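Local atomic coordinates of secreted protein ASP-2 (Necator americanus, PDB entry 1U53), a protein that is a secreted hookworm protein of the CAP (pathogenesis-related-1) family and a vaccine antigen, with a biochemical activity that is not firmly established. Residues 29-34 with 48-53; 106-111 with 157-162. All blocks are in the same frame, centred on the assembly; numbering follows the deposited sequence.

Overall arrangement
Both interactions are buried, yet they lie at different depths: interaction 2 is centred about 8 Å from the centre of the chain, interaction 1 about 13 Å, and their own centres are 19 Å apart. Interaction 1 sets the end of helix 14-32 against an irregular loop through aliphatic groups and a thioether chain. Interaction 2 sets helix 97-109 against the sheet, with an indole meeting a disulfide sulfur and a valine. No hydrogen bond crosses either one. They adjoin through the two helices, where Val-31 CG2 lies 3.7 Å from Phe-109 CE1. Helix 14-32 contributes to both regions, since its Phe-20 also touches Val-159 and Cys-161 of the strand.

Interaction 1: 29-34 with 48-53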
# COMPACT_ATOMS: atom_id res chain seq x y z
N SER A 29 5.46 -9.13 2.14
CA SER A 29 6.16 -10.37 2.50
C SER A 29 7.67 -10.17 2.41
O SER A 29 8.40 -10.54 3.32
CB SER A 29 5.70 -11.56 1.61
OG SER A 29 6.60 -12.68 1.71
N SER A 30 8.13 -9.56 1.33
CA SER A 30 9.58 -9.25 1.23
C SER A 30 10.10 -8.48 2.43
O SER A 30 11.15 -8.79 2.96
CB SER A 30 9.91 -8.50 -0.05
OG SER A 30 9.59 -7.11 -0.02
N VAL A 31 9.38 -7.44 2.85
CA VAL A 31 9.81 -6.68 4.01
C VAL A 31 9.82 -7.59 5.25
O VAL A 31 10.80 -7.63 5.99
CB VAL A 31 8.87 -5.46 4.24
CG1 VAL A 31 9.11 -4.84 5.64
CG2 VAL A 31 9.03 -4.49 3.10
N ALA A 32 8.73 -8.31 5.48
CA ALA A 32 8.59 -9.14 6.68
C ALA A 32 9.69 -10.19 6.80
O ALA A 32 10.18 -10.49 7.91
CB ALA A 32 7.18 -9.76 6.74
N LEU A 33 10.14 -10.74 5.68
CA LEU A 33 11.14 -11.79 5.69
C LEU A 33 12.56 -11.26 5.78
O LEU A 33 13.55 -12.04 5.78
CB LEU A 33 10.99 -12.58 4.38
CG LEU A 33 9.72 -13.40 4.21
CD1 LEU A 33 9.62 -14.01 2.81
CD2 LEU A 33 9.68 -14.52 5.24
N GLY A 34 12.70 -9.93 5.80
CA GLY A 34 14.01 -9.29 5.86
C GLY A 34 14.74 -9.14 4.56
O GLY A 34 15.97 -9.01 4.55
N ALA A 48 7.35 -9.24 12.84
CA ALA A 48 6.90 -10.39 13.64
C ALA A 48 5.48 -10.85 13.32
O ALA A 48 5.10 -11.98 13.66
CB ALA A 48 6.97 -10.04 15.14
N LYS A 49 4.68 -9.96 12.74
CA LYS A 49 3.25 -10.24 12.51
C LYS A 49 2.68 -9.36 11.40
O LYS A 49 1.66 -8.64 11.58
CB LYS A 49 2.42 -10.12 13.79
CG LYS A 49 2.47 -8.77 14.50
CD LYS A 49 1.63 -8.82 15.82
CE LYS A 49 0.15 -9.06 15.53
NZ LYS A 49 -0.67 -9.00 16.84
N MET A 50 3.36 -9.37 10.25
CA MET A 50 2.86 -8.58 9.12
C MET A 50 1.60 -9.26 8.55
O MET A 50 1.63 -10.44 8.14
CB MET A 50 3.97 -8.53 8.06
CG MET A 50 3.59 -7.76 6.82
SD MET A 50 3.45 -5.97 7.08
CE MET A 50 5.16 -5.47 7.24
N LYS A 51 0.50 -8.51 8.50
CA LYS A 51 -0.76 -9.13 8.14
C LYS A 51 -0.96 -9.15 6.62
O LYS A 51 -0.54 -8.22 5.91
CB LYS A 51 -1.92 -8.42 8.86
CG LYS A 51 -1.70 -8.35 10.39
CD LYS A 51 -3.01 -8.00 11.13
CE LYS A 51 -2.87 -8.23 12.67
NZ LYS A 51 -4.09 -7.66 13.33
N THR A 52 -1.58 -10.23 6.16
CA THR A 52 -2.04 -10.31 4.76
C THR A 52 -3.19 -9.32 4.51
O THR A 52 -4.15 -9.23 5.33
CB THR A 52 -2.55 -11.75 4.47
OG1 THR A 52 -1.50 -12.68 4.73
CG2 THR A 52 -2.89 -11.90 3.02
N MET A 53 -3.13 -8.62 3.37
CA MET A 53 -4.23 -7.79 2.92
C MET A 53 -5.25 -8.58 2.08
O MET A 53 -4.93 -9.58 1.42
CB MET A 53 -3.76 -6.61 2.06
CG MET A 53 -3.00 -5.55 2.83
SD MET A 53 -2.33 -4.35 1.67
CE MET A 53 -2.01 -2.98 2.77
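Ala-32, in the last helical turn of 29-34, and Met-50, in the irregular loop 48-53, bring their CA atoms to 6.3 Å, the closest CA pair between the two segments. Ala-32 CB and Met-50 CB face each other at 3.7 Å, and the next methylene, Met-50 CG, lies 4.1 Å from Ala-32 CB. The small methyl is thus met by the base of the methionine chain, not by its tip. CG stands anti to the backbone N (chi1 179°), and the chain then bends at both chi2 (70°) and chi3 (74°). This double bend carries Met-50 CE back to the helix, where it approaches Val-31 CG1 at 4.3 Å, a looser touch. With no hydrogen bond across the segments, the contact is purely apolar and small, burying 117 Å² in all. Just beyond it the helix stops in a Schellman motif: Gly-34 takes positive phi, with Gly-34 N bonded to Val-31 O at 3.0 Å. The contact joins the C-terminal end of helix 14-32 to the loop before strand 54-55, against the disulfide-bearing hairpin 187-194. Met-50 fills that seam, its side chain touching Arg-28 of the helix and Leu-193 of strand 193-194, and its backbone hydrogen-bonded to Cys-194.

Interaction 2: 106-111 with 157-162; sequences KAWFGE and CYVVCQ
Trp-108 has its indole NE1 hydrogen-bonded to the backbone O of Ile-87, so this buried N-H is satisfied by strand 84-90, next to the strand that the ring touches. The far rim of the six-membered ring is left to meet 157-162. Cys-161 SG comes to 3.6 Å from Trp-108 CZ3 and stands almost as close to CH2. Cys-161 SG lies 4.7 Å from the centroid of the Trp-108 six-membered ring and 81° off the normal, which places the sulfur at the edge, near the ring plane. Cys-161 CB follows, 3.9 Å from Trp-108 CH2. Two residues earlier on the same side of the strand, Val-159 CG1 reaches Trp-108 CH2 at 4.0 Å, from an oblique direction. CG1 is anti to the valine backbone N (chi1 175°), which swings it along the strand to the Cys-161 side, beside the indole rim. Val-160 between them points away, onto helix 57-67, as expected in the alpha-beta-alpha layering of a CAP domain. The end of helix 97-109 and the start of helix 111-115 both hold His-134, Trp-108 by a stacked ring and Glu-111 OE2 by a hydrogen bond to ND1. Because Cys-161 SG is joined to Cys-148 SG, the sulfur at the indole edge carries no thiol hydrogen; the contact is consistent with dispersion and perhaps a weak electrostatic attraction between the ring's C-H edge and the sulfur, not with an S-H bond to the pi cloud.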
# COMPACT_ATOMS: atom_id res chain seq x y z
N LYS A 106 5.17 0.07 -7.51
CA LYS A 106 6.64 0.21 -7.51
C LYS A 106 7.09 1.59 -7.03
O LYS A 106 8.08 1.70 -6.31
CB LYS A 106 7.23 -0.04 -8.91
CG LYS A 106 7.13 -1.49 -9.37
CD LYS A 106 7.61 -1.50 -10.82
CE LYS A 106 8.06 -2.83 -11.30
NZ LYS A 106 8.46 -2.71 -12.77
N ALA A 107 6.41 2.67 -7.47
CA ALA A 107 6.82 4.04 -7.11
C ALA A 107 6.66 4.27 -5.62
O ALA A 107 7.47 4.95 -4.98
CB ALA A 107 5.96 5.07 -7.87
N TRP A 108 5.57 3.74 -5.08
CA TRP A 108 5.31 3.90 -3.64
C TRP A 108 6.32 3.12 -2.84
O TRP A 108 6.93 3.63 -1.88
CB TRP A 108 3.89 3.43 -3.28
CG TRP A 108 2.80 4.28 -3.94
CD1 TRP A 108 2.87 5.61 -4.29
CD2 TRP A 108 1.49 3.84 -4.28
NE1 TRP A 108 1.68 6.01 -4.88
CE2 TRP A 108 0.83 4.93 -4.90
CE3 TRP A 108 0.82 2.59 -4.18
CZ2 TRP A 108 -0.49 4.84 -5.34
CZ3 TRP A 108 -0.50 2.51 -4.63
CH2 TRP A 108 -1.12 3.64 -5.24
N PHE A 109 6.47 1.85 -3.19
CA PHE A 109 7.37 0.98 -2.43
C PHE A 109 8.80 1.44 -2.57
O PHE A 109 9.59 1.25 -1.65
CB PHE A 109 7.21 -0.45 -2.90
CG PHE A 109 7.97 -1.42 -2.05
CD1 PHE A 109 7.41 -1.90 -0.86
CD2 PHE A 109 9.24 -1.83 -2.42
CE1 PHE A 109 8.11 -2.80 -0.07
CE2 PHE A 109 9.96 -2.71 -1.61
CZ PHE A 109 9.40 -3.19 -0.45
N GLY A 110 9.13 2.07 -3.69
CA GLY A 110 10.51 2.46 -3.97
C GLY A 110 11.09 3.50 -3.04
O GLY A 110 12.31 3.65 -2.98
N GLU A 111 10.23 4.17 -2.26
CA GLU A 111 10.64 5.13 -1.21
C GLU A 111 11.62 4.48 -0.21
O GLU A 111 12.53 5.16 0.28
CB GLU A 111 9.40 5.70 -0.52
CG GLU A 111 8.64 6.58 -1.51
CD GLU A 111 7.38 7.19 -0.97
OE1 GLU A 111 6.91 6.73 0.10
OE2 GLU A 111 6.86 8.15 -1.64
N CYS A 157 -2.95 9.36 -16.30
CA CYS A 157 -3.53 8.11 -15.82
C CYS A 157 -3.42 8.29 -14.31
O CYS A 157 -2.31 8.49 -13.81
CB CYS A 157 -2.70 6.91 -16.28
SG CYS A 157 -3.30 5.36 -15.53
N TYR A 158 -4.56 8.29 -13.59
CA TYR A 158 -4.57 8.66 -12.17
C TYR A 158 -4.96 7.45 -11.32
O TYR A 158 -5.99 6.82 -11.56
CB TYR A 158 -5.54 9.84 -11.97
CG TYR A 158 -5.68 10.35 -10.57
CD1 TYR A 158 -4.56 10.46 -9.72
CD2 TYR A 158 -6.89 10.83 -10.10
CE1 TYR A 158 -4.67 10.95 -8.42
CE2 TYR A 158 -7.02 11.31 -8.78
CZ TYR A 158 -5.91 11.38 -7.95
OH TYR A 158 -6.05 11.88 -6.67
N VAL A 159 -4.10 7.11 -10.35
CA VAL A 159 -4.26 5.88 -9.56
C VAL A 159 -4.43 6.29 -8.13
O VAL A 159 -3.61 7.04 -7.58
CB VAL A 159 -2.99 5.01 -9.64
CG1 VAL A 159 -3.07 3.79 -8.74
CG2 VAL A 159 -2.71 4.61 -11.12
N VAL A 160 -5.43 5.73 -7.49
CA VAL A 160 -5.63 5.94 -6.08
C VAL A 160 -5.84 4.59 -5.42
O VAL A 160 -6.68 3.82 -5.85
CB VAL A 160 -6.92 6.79 -5.88
CG1 VAL A 160 -7.23 7.03 -4.38
CG2 VAL A 160 -6.76 8.14 -6.54
N CYS A 161 -5.08 4.30 -4.36
CA CYS A 161 -5.40 3.16 -3.49
C CYS A 161 -5.80 3.65 -2.10
O CYS A 161 -5.23 4.63 -1.60
CB CYS A 161 -4.18 2.26 -3.28
SG CYS A 161 -3.85 1.21 -4.72
N GLN A 162 -6.80 3.02 -1.49
CA GLN A 162 -7.09 3.35 -0.09
C GLN A 162 -6.90 2.10 0.77
O GLN A 162 -6.89 0.99 0.26
CB GLN A 162 -8.48 4.00 0.08
CG GLN A 162 -8.45 5.43 -0.46
CD GLN A 162 -9.81 6.12 -0.58
OE1 GLN A 162 -10.82 5.55 -0.22
NE2 GLN A 162 -9.82 7.38 -1.08